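Local coordinates for SPT6 (Antonospora locustae, PDB 2XP1), which is a transcription elongation factor, probably also a histone chaperone, whose tandem SH2 domains enable its interaction with RNA polymerase II, at residues A126-R131 / T138-N143. Sequence-based numbering, arbitrary orientation.
Sequences AFYFSR and TFAYNN. With SO4 (sulfate ion), chain C.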
ATOM      1  N   ALA A 126      -6.266   6.673 -24.531  1.00 48.73           N
ATOM      2  CA  ALA A 126      -5.678   5.380 -24.837  1.00 49.40           C
ATOM      3  C   ALA A 126      -4.801   5.005 -23.709  1.00 46.92           C
ATOM      4  O   ALA A 126      -4.431   5.871 -22.925  1.00 46.52           O
ATOM      5  CB  ALA A 126      -4.879   5.451 -26.133  1.00 51.68           C
ATOM      6  N   PHE A 127      -4.466   3.722 -23.607  1.00 46.94           N
ATOM      7  CA  PHE A 127      -3.502   3.268 -22.591  1.00 44.77           C
ATOM      8  C   PHE A 127      -2.425   2.439 -23.259  1.00 45.00           C
ATOM      9  O   PHE A 127      -2.723   1.652 -24.122  1.00 46.17           O
ATOM     10  CB  PHE A 127      -4.146   2.384 -21.518  1.00 43.28           C
ATOM     11  CG  PHE A 127      -5.137   3.073 -20.669  1.00 42.99           C
ATOM     12  CD1 PHE A 127      -6.471   3.186 -21.087  1.00 46.55           C
ATOM     13  CD2 PHE A 127      -4.767   3.560 -19.422  1.00 41.23           C
ATOM     14  CE1 PHE A 127      -7.425   3.814 -20.305  1.00 47.86           C
ATOM     15  CE2 PHE A 127      -5.694   4.195 -18.603  1.00 45.86           C
ATOM     16  CZ  PHE A 127      -7.065   4.325 -19.050  1.00 47.54           C
ATOM     17  N   TYR A 128      -1.179   2.628 -22.823  1.00 44.36           N
ATOM     18  CA  TYR A 128      -0.045   1.831 -23.252  1.00 44.59           C
ATOM     19  C   TYR A 128       1.028   1.836 -22.171  1.00 43.48           C
ATOM     20  O   TYR A 128       1.095   2.761 -21.375  1.00 42.90           O
ATOM     21  CB  TYR A 128       0.503   2.338 -24.575  1.00 47.03           C
ATOM     22  CG  TYR A 128       0.786   3.834 -24.671  1.00 49.03           C
ATOM     23  CD1 TYR A 128       2.064   4.345 -24.385  1.00 49.50           C
ATOM     24  CD2 TYR A 128      -0.203   4.728 -25.094  1.00 51.82           C
ATOM     25  CE1 TYR A 128       2.339   5.697 -24.494  1.00 51.59           C
ATOM     26  CE2 TYR A 128       0.064   6.092 -25.206  1.00 54.05           C
ATOM     27  CZ  TYR A 128       1.337   6.558 -24.901  1.00 54.38           C
ATOM     28  OH  TYR A 128       1.615   7.892 -25.003  1.00 59.39           O
ATOM     29  N   PHE A 129       1.840   0.788 -22.112  1.00 43.71           N
ATOM     30  CA  PHE A 129       2.893   0.729 -21.099  1.00 42.54           C
ATOM     31  C   PHE A 129       3.957   1.697 -21.475  1.00 43.54           C
ATOM     32  O   PHE A 129       4.238   1.857 -22.651  1.00 44.77           O
ATOM     33  CB  PHE A 129       3.503  -0.664 -21.004  1.00 41.83           C
ATOM     34  CG  PHE A 129       2.626  -1.616 -20.280  1.00 41.17           C
ATOM     35  CD1 PHE A 129       2.081  -2.689 -20.928  1.00 41.83           C
ATOM     36  CD2 PHE A 129       2.299  -1.404 -18.963  1.00 38.34           C
ATOM     37  CE1 PHE A 129       1.260  -3.564 -20.264  1.00 41.43           C
ATOM     38  CE2 PHE A 129       1.449  -2.256 -18.318  1.00 39.68           C
ATOM     39  CZ  PHE A 129       0.925  -3.348 -18.990  1.00 38.85           C
ATOM     40  N   SER A 130       4.528   2.322 -20.450  1.00 42.79           N
ATOM     41  CA  SER A 130       5.644   3.263 -20.595  1.00 44.94           C
ATOM     42  C   SER A 130       6.925   2.499 -20.846  1.00 46.40           C
ATOM     43  O   SER A 130       7.212   1.520 -20.142  1.00 43.88           O
ATOM     44  CB  SER A 130       5.844   4.082 -19.290  1.00 43.77           C
ATOM     45  OG  SER A 130       6.970   4.973 -19.416  1.00 44.45           O
ATOM     46  N   ARG A 131       7.703   2.986 -21.818  1.00 50.53           N
ATOM     47  CA  ARG A 131       9.065   2.501 -22.083  1.00 53.02           C
ATOM     48  C   ARG A 131      10.116   3.366 -21.347  1.00 54.10           C
ATOM     49  O   ARG A 131      11.198   2.872 -20.983  1.00 55.12           O
ATOM     50  CB  ARG A 131       9.341   2.470 -23.594  1.00 56.27           C
ATOM     51  CG  ARG A 131       8.785   1.240 -24.321  1.00 57.69           C
ATOM     52  CD  ARG A 131       7.233   1.201 -24.409  1.00 59.43           C
ATOM     53  NE  ARG A 131       6.793   0.003 -25.128  1.00 58.29           N
ATOM     54  CZ  ARG A 131       5.560  -0.509 -25.163  1.00 56.85           C
ATOM     55  NH1 ARG A 131       4.513   0.048 -24.538  1.00 50.81           N
ATOM     56  NH2 ARG A 131       5.384  -1.624 -25.859  1.00 58.63           N
ATOM     57  N   THR A 138       1.024   4.310 -19.214  1.00 40.87           N
ATOM     58  CA  THR A 138       0.708   5.651 -19.688  1.00 40.78           C
ATOM     59  C   THR A 138      -0.763   5.766 -20.046  1.00 41.55           C
ATOM     60  O   THR A 138      -1.289   4.976 -20.823  1.00 42.37           O
ATOM     61  CB  THR A 138       1.627   6.041 -20.862  1.00 42.47           C
ATOM     62  OG1 THR A 138       2.980   5.959 -20.416  1.00 41.76           O
ATOM     63  CG2 THR A 138       1.389   7.438 -21.348  1.00 42.95           C
ATOM     64  N   PHE A 139      -1.434   6.726 -19.409  1.00 41.85           N
ATOM     65  CA  PHE A 139      -2.781   7.149 -19.765  1.00 42.74           C
ATOM     66  C   PHE A 139      -2.637   8.404 -20.629  1.00 44.82           C
ATOM     67  O   PHE A 139      -2.218   9.446 -20.123  1.00 45.19           O
ATOM     68  CB  PHE A 139      -3.590   7.502 -18.504  1.00 41.39           C
ATOM     69  CG  PHE A 139      -4.892   8.183 -18.794  1.00 44.40           C
ATOM     70  CD1 PHE A 139      -5.835   7.585 -19.649  1.00 46.70           C
ATOM     71  CD2 PHE A 139      -5.186   9.426 -18.235  1.00 47.63           C
ATOM     72  CE1 PHE A 139      -7.052   8.217 -19.933  1.00 48.15           C
ATOM     73  CE2 PHE A 139      -6.410  10.074 -18.506  1.00 48.27           C
ATOM     74  CZ  PHE A 139      -7.335   9.468 -19.359  1.00 49.90           C
ATOM     75  N   ALA A 140      -2.983   8.277 -21.914  1.00 46.63           N
ATOM     76  CA  ALA A 140      -2.877   9.351 -22.901  1.00 49.82           C
ATOM     77  C   ALA A 140      -4.256   9.834 -23.284  1.00 51.61           C
ATOM     78  O   ALA A 140      -5.149   9.034 -23.543  1.00 52.25           O
ATOM     79  CB  ALA A 140      -2.157   8.871 -24.160  1.00 50.83           C
ATOM     80  N   TYR A 141      -4.440  11.143 -23.327  1.00 53.36           N
ATOM     81  CA  TYR A 141      -5.730  11.648 -23.714  1.00 55.63           C
ATOM     82  C   TYR A 141      -5.694  12.902 -24.553  1.00 58.46           C
ATOM     83  O   TYR A 141      -4.792  13.714 -24.414  1.00 59.23           O
ATOM     84  CB  TYR A 141      -6.652  11.791 -22.516  1.00 54.63           C
ATOM     85  CG  TYR A 141      -6.254  12.809 -21.497  1.00 54.07           C
ATOM     86  CD1 TYR A 141      -6.902  14.045 -21.457  1.00 56.55           C
ATOM     87  CD2 TYR A 141      -5.285  12.530 -20.526  1.00 51.43           C
ATOM     88  CE1 TYR A 141      -6.572  15.010 -20.510  1.00 56.49           C
ATOM     89  CE2 TYR A 141      -4.953  13.489 -19.549  1.00 53.58           C
ATOM     90  CZ  TYR A 141      -5.614  14.730 -19.556  1.00 56.41           C
ATOM     91  OH  TYR A 141      -5.330  15.709 -18.622  1.00 58.93           O
ATOM     92  N   ASN A 142      -6.696  13.047 -25.414  1.00 61.00           N
ATOM     93  CA  ASN A 142      -6.802  14.183 -26.305  1.00 63.99           C
ATOM     94  C   ASN A 142      -8.134  14.932 -26.121  1.00 66.17           C
ATOM     95  O   ASN A 142      -9.226  14.389 -26.399  1.00 66.59           O
ATOM     96  CB  ASN A 142      -6.584  13.728 -27.753  1.00 65.80           C
ATOM     97  CG  ASN A 142      -6.197  14.869 -28.684  1.00 68.07           C
ATOM     98  OD1 ASN A 142      -6.005  16.007 -28.254  1.00 69.78           O
ATOM     99  ND2 ASN A 142      -6.086  14.565 -29.972  1.00 68.19           N
ATOM    100  N   ASN A 143      -8.015  16.173 -25.627  1.00 67.55           N
ATOM    101  CA  ASN A 143      -9.138  17.091 -25.379  1.00 69.97           C
ATOM    102  C   ASN A 143      -8.988  18.391 -26.191  1.00 73.47           C
ATOM    103  O   ASN A 143      -9.697  19.360 -25.968  1.00 75.21           O
ATOM    104  CB  ASN A 143      -9.235  17.418 -23.879  1.00 68.33           C
ATOM    105  CG  ASN A 143      -8.016  18.207 -23.354  1.00 68.69           C
ATOM    106  OD1 ASN A 143      -7.040  18.441 -24.074  1.00 69.82           O
ATOM    107  ND2 ASN A 143      -8.081  18.615 -22.092  1.00 67.27           N
TER
HETATM  108  S   SO4 C 980       6.504   6.905 -22.236  1.00 85.77           S
HETATM  109  O1  SO4 C 980       6.833   8.096 -23.025  1.00 89.17           O
HETATM  110  O2  SO4 C 980       7.346   5.789 -22.689  1.00 87.16           O
HETATM  111  O3  SO4 C 980       5.104   6.538 -22.418  1.00 85.17           O
HETATM  112  O4  SO4 C 980       6.727   7.190 -20.826  1.00 84.14           O
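A126 and A140 form a hydrogen-bonded antiparallel pair, gripped from A126 N to A140 O at 2.8 Å and from A140 N back to A126 O at 3.0 Å. F127 faces F139 in the following non-hydrogen-bonded pair, where the backbones are linked by a CA-H...O contact from F127 CA to T138 O. On their shared face the two phenylalanine rings meet obliquely, planes at 34°, with F139 CD1 over a face of the F127 ring and 3.5 Å from F127 CZ. I167, F170 and V171 of helix 167-175 pack against F127, and F170 also meets F139 edge-to-face.

Y128 illustrates how the opposite face is filled. Its chi1 of 50° sets CG between the backbone N and the carbonyl carbon; the far end of the ring comes close to the partner strand, with T138 CB over one face, 3.7 Å above the plane and offset toward the rim, while A140 CB touches CE2. Its backbone pairs with T138, the T138 N to Y128 O bond being 2.7 Å long. F129 points away from that strand, and F129 O accepts a hydrogen bond from R131 NH1, lying close to the guanidinium plane at its edge. NH2 of the same arginine salt-bridges D56, in the turn between strands 46-52 and 57-65 of the other sheet.

Past the end of strand 126-129, S130 OG donates to sulfate O4 at 2.6 Å and R131 N hydrogen-bonds to O2; from the partner strand T138 OG1 hydrogen-bonds to O3 at 3.0 Å. K132 N and Y150 OH also hydrogen-bond to the sulfate, which probably came from the crystallisation liquor. An anion held by the loop of a central-sheet hairpin and a hydroxyl on the next strand is reminiscent of the phosphate-binding pocket of the SH2 fold.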